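Local coordinates for protein putative alpha/beta hydrolase (Desulfitobacterium hafniense, PDB 4RPC) that is a putative hydrolase of the alpha/beta-hydrolase family, whose natural substrate is not established, at residues R43-R48 / R254-I259. Numbering follows the deposited sequence.
Sequences RDLKDR and RLIREI
The guanidinium of Arg257 receives both of its polar partners from 43-48 at its edge: Asp44 O and Asp47 OD1 lie near its plane, while Leu45 CD2 and Arg48 CB approach obliquely. One nitrogen, NH2, serves both oxygens. Arg257 NH2 forms a salt bridge with Asp47 OD1 at 2.5 Å. The same NH2 gives Asp44 O a long, weak hydrogen bond of 3.4 Å, nearly straight at 175°. Asp47, a short acidic residue, supplies the opposite charge and meets Arg257 tip to tip, with carboxylate and guanidinium planes turned 38° apart. An arginine suits this place because its chain, extended from CG to NE, reaches across from helix 249-259 and still brings a donor to two acceptors. Its aliphatic part is used too: Leu45 CD2 packs on Arg257 CG at 3.7 Å, the two side chains running alongside with opposite headings. Branched, apolar Leu45 has a second methyl for Ile256, its CD1 meeting Ile256 CD1 at 4.1 Å, the two side chains roughly perpendicular. An alanine in place of Arg257 would probably leave the Asp47 carboxylate without its charged mate and cost Leu45 CD2 its contact with the arginine's CG. Asp44 turns its carboxylate to Arg40 and to Ser253 of helix 249-259, a second tie. The contact thus joins helix 39-45 and the residues after it to helix 249-259, whose Ile256 and Leu255 pack on strands 112-119, 204-210 and 232-236 of the central sheet.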
ATOM      1  N   ARG A  43      14.939   8.858   1.479  1.00 31.34           N
ATOM      2  CA  ARG A  43      16.098   9.514   2.072  1.00 35.03           C
ATOM      3  C   ARG A  43      16.850   8.643   3.054  1.00 35.27           C
ATOM      4  O   ARG A  43      18.075   8.608   3.000  1.00 33.19           O
ATOM      5  CB  ARG A  43      15.735  10.831   2.756  1.00 38.74           C
ATOM      6  CG  ARG A  43      15.331  11.914   1.767  1.00 41.75           C
ATOM      7  CD  ARG A  43      15.397  13.296   2.403  1.00 45.09           C
ATOM      8  NE  ARG A  43      14.360  13.429   3.404  1.00 46.85           N
ATOM      9  CZ  ARG A  43      13.084  13.726   3.139  1.00 49.94           C
ATOM     10  NH1 ARG A  43      12.655  13.957   1.891  1.00 47.67           N
ATOM     11  NH2 ARG A  43      12.223  13.827   4.151  1.00 51.65           N
ATOM     12  N   ASP A  44      16.128   7.907   3.908  1.00 35.87           N
ATOM     13  CA  ASP A  44      16.785   6.999   4.878  1.00 38.12           C
ATOM     14  C   ASP A  44      17.477   5.773   4.251  1.00 35.67           C
ATOM     15  O   ASP A  44      18.470   5.306   4.773  1.00 35.04           O
ATOM     16  CB  ASP A  44      15.811   6.502   5.936  1.00 39.73           C
ATOM     17  CG  ASP A  44      15.262   7.609   6.793  1.00 46.51           C
ATOM     18  OD1 ASP A  44      15.892   8.706   6.868  1.00 50.41           O
ATOM     19  OD2 ASP A  44      14.170   7.379   7.391  1.00 52.33           O
ATOM     20  N   LEU A  45      16.936   5.238   3.161  1.00 32.57           N
ATOM     21  CA  LEU A  45      17.486   4.018   2.593  1.00 30.62           C
ATOM     22  C   LEU A  45      18.357   4.225   1.341  1.00 30.87           C
ATOM     23  O   LEU A  45      19.008   3.296   0.918  1.00 29.08           O
ATOM     24  CB  LEU A  45      16.340   3.043   2.277  1.00 29.06           C
ATOM     25  CG  LEU A  45      15.403   2.709   3.439  1.00 28.40           C
ATOM     26  CD1 LEU A  45      14.228   1.896   2.938  1.00 27.02           C
ATOM     27  CD2 LEU A  45      16.142   1.941   4.524  1.00 30.10           C
ATOM     28  N   LYS A  46      18.394   5.424   0.762  1.00 32.73           N
ATOM     29  CA  LYS A  46      19.053   5.599  -0.538  1.00 34.54           C
ATOM     30  C   LYS A  46      20.555   5.354  -0.513  1.00 36.01           C
ATOM     31  O   LYS A  46      21.122   4.978  -1.527  1.00 34.51           O
ATOM     32  CB  LYS A  46      18.779   6.975  -1.127  1.00 35.94           C
ATOM     33  CG  LYS A  46      19.383   8.153  -0.395  1.00 39.56           C
ATOM     34  CD  LYS A  46      18.822   9.415  -1.020  1.00 43.27           C
ATOM     35  CE  LYS A  46      19.266  10.695  -0.318  1.00 45.79           C
ATOM     36  NZ  LYS A  46      20.646  11.002  -0.772  1.00 52.88           N
ATOM     37  N   ASP A  47      21.189   5.572   0.641  1.00 38.46           N
ATOM     38  CA  ASP A  47      22.608   5.248   0.816  1.00 40.90           C
ATOM     39  C   ASP A  47      22.940   3.801   0.375  1.00 38.88           C
ATOM     40  O   ASP A  47      23.989   3.543  -0.173  1.00 37.06           O
ATOM     41  CB  ASP A  47      23.066   5.512   2.282  1.00 44.54           C
ATOM     42  CG  ASP A  47      22.433   4.527   3.325  1.00 48.68           C
ATOM     43  OD1 ASP A  47      21.178   4.366   3.401  1.00 47.43           O
ATOM     44  OD2 ASP A  47      23.206   3.899   4.102  1.00 52.43           O
ATOM     45  N   ARG A  48      22.002   2.876   0.580  1.00 36.31           N
ATOM     46  CA  ARG A  48      22.292   1.481   0.497  1.00 37.68           C
ATOM     47  C   ARG A  48      21.354   0.697  -0.458  1.00 34.48           C
ATOM     48  O   ARG A  48      21.782  -0.210  -1.185  1.00 33.49           O
ATOM     49  CB  ARG A  48      22.244   0.953   1.919  1.00 40.55           C
ATOM     50  CG  ARG A  48      21.926  -0.513   2.035  1.00 46.15           C
ATOM     51  CD  ARG A  48      23.107  -1.397   1.652  1.00 52.25           C
ATOM     52  NE  ARG A  48      23.010  -2.660   2.395  1.00 56.51           N
ATOM     53  CZ  ARG A  48      23.474  -3.836   1.984  1.00 58.52           C
ATOM     54  NH1 ARG A  48      24.107  -3.969   0.803  1.00 59.49           N
ATOM     55  NH2 ARG A  48      23.285  -4.892   2.765  1.00 60.42           N
ATOM     56  N   ARG A 254      13.449   2.024   9.420  1.00 35.03           N
ATOM     57  CA  ARG A 254      14.193   1.222  10.390  1.00 37.24           C
ATOM     58  C   ARG A 254      13.740  -0.222  10.284  1.00 34.43           C
ATOM     59  O   ARG A 254      14.521  -1.139  10.250  1.00 35.32           O
ATOM     60  CB  ARG A 254      13.916   1.759  11.786  1.00 41.37           C
ATOM     61  CG  ARG A 254      15.054   1.673  12.746  1.00 47.78           C
ATOM     62  CD  ARG A 254      15.038   2.854  13.704  1.00 52.67           C
ATOM     63  NE  ARG A 254      14.791   2.438  15.075  1.00 56.91           N
ATOM     64  CZ  ARG A 254      15.700   1.899  15.882  1.00 58.79           C
ATOM     65  NH1 ARG A 254      16.944   1.665  15.465  1.00 61.04           N
ATOM     66  NH2 ARG A 254      15.355   1.586  17.116  1.00 60.65           N
ATOM     67  N   LEU A 255      12.450  -0.426  10.197  1.00 32.38           N
ATOM     68  CA  LEU A 255      11.917  -1.769  10.134  1.00 31.69           C
ATOM     69  C   LEU A 255      12.363  -2.519   8.861  1.00 29.35           C
ATOM     70  O   LEU A 255      12.712  -3.708   8.913  1.00 28.72           O
ATOM     71  CB  LEU A 255      10.406  -1.673  10.177  1.00 32.46           C
ATOM     72  CG  LEU A 255       9.641  -2.966  10.386  1.00 34.08           C
ATOM     73  CD1 LEU A 255      10.234  -3.764  11.533  1.00 35.45           C
ATOM     74  CD2 LEU A 255       8.175  -2.621  10.668  1.00 34.63           C
ATOM     75  N   ILE A 256      12.356  -1.829   7.724  1.00 26.94           N
ATOM     76  CA  ILE A 256      12.839  -2.422   6.485  1.00 26.57           C
ATOM     77  C   ILE A 256      14.304  -2.890   6.620  1.00 27.76           C
ATOM     78  O   ILE A 256      14.650  -4.004   6.235  1.00 26.91           O
ATOM     79  CB  ILE A 256      12.695  -1.461   5.283  1.00 25.35           C
ATOM     80  CG1 ILE A 256      11.218  -1.339   4.894  1.00 24.44           C
ATOM     81  CG2 ILE A 256      13.424  -2.028   4.084  1.00 25.20           C
ATOM     82  CD1 ILE A 256      10.902  -0.234   3.889  1.00 24.31           C
ATOM     83  N   ARG A 257      15.144  -2.041   7.187  1.00 30.28           N
ATOM     84  CA  ARG A 257      16.566  -2.375   7.436  1.00 32.76           C
ATOM     85  C   ARG A 257      16.659  -3.568   8.348  1.00 33.99           C
ATOM     86  O   ARG A 257      17.435  -4.460   8.081  1.00 33.97           O
ATOM     87  CB  ARG A 257      17.338  -1.222   8.105  1.00 35.48           C
ATOM     88  CG  ARG A 257      17.637  -0.024   7.214  1.00 37.17           C
ATOM     89  CD  ARG A 257      18.656   0.964   7.825  1.00 39.96           C
ATOM     90  NE  ARG A 257      19.143   1.938   6.820  1.00 41.96           N
ATOM     91  CZ  ARG A 257      20.244   1.792   6.073  1.00 45.20           C
ATOM     92  NH1 ARG A 257      21.024   0.716   6.201  1.00 46.57           N
ATOM     93  NH2 ARG A 257      20.570   2.721   5.171  1.00 47.00           N
ATOM     94  N   GLU A 258      15.848  -3.590   9.406  1.00 36.37           N
ATOM     95  CA  GLU A 258      15.876  -4.679  10.408  1.00 40.16           C
ATOM     96  C   GLU A 258      15.482  -6.002   9.820  1.00 37.98           C
ATOM     97  O   GLU A 258      16.150  -6.969   9.999  1.00 37.56           O
ATOM     98  CB  GLU A 258      14.924  -4.385  11.581  1.00 43.91           C
ATOM     99  CG  GLU A 258      15.399  -3.293  12.542  1.00 48.82           C
ATOM    100  CD  GLU A 258      14.324  -2.921  13.564  1.00 53.90           C
ATOM    101  OE1 GLU A 258      13.101  -3.179  13.303  1.00 58.61           O
ATOM    102  OE2 GLU A 258      14.696  -2.355  14.617  1.00 55.53           O
ATOM    103  N   ILE A 259      14.387  -6.017   9.087  1.00 35.88           N
ATOM    104  CA  ILE A 259      13.921  -7.223   8.387  1.00 35.92           C
ATOM    105  C   ILE A 259      14.896  -7.694   7.332  1.00 35.56           C
ATOM    106  O   ILE A 259      14.978  -8.866   7.045  1.00 34.65           O
ATOM    107  CB  ILE A 259      12.553  -6.927   7.718  1.00 36.70           C
ATOM    108  CG1 ILE A 259      11.464  -6.843   8.797  1.00 38.90           C
ATOM    109  CG2 ILE A 259      12.207  -7.921   6.610  1.00 35.24           C
ATOM    110  CD1 ILE A 259      10.185  -6.158   8.293  1.00 39.15           C
TER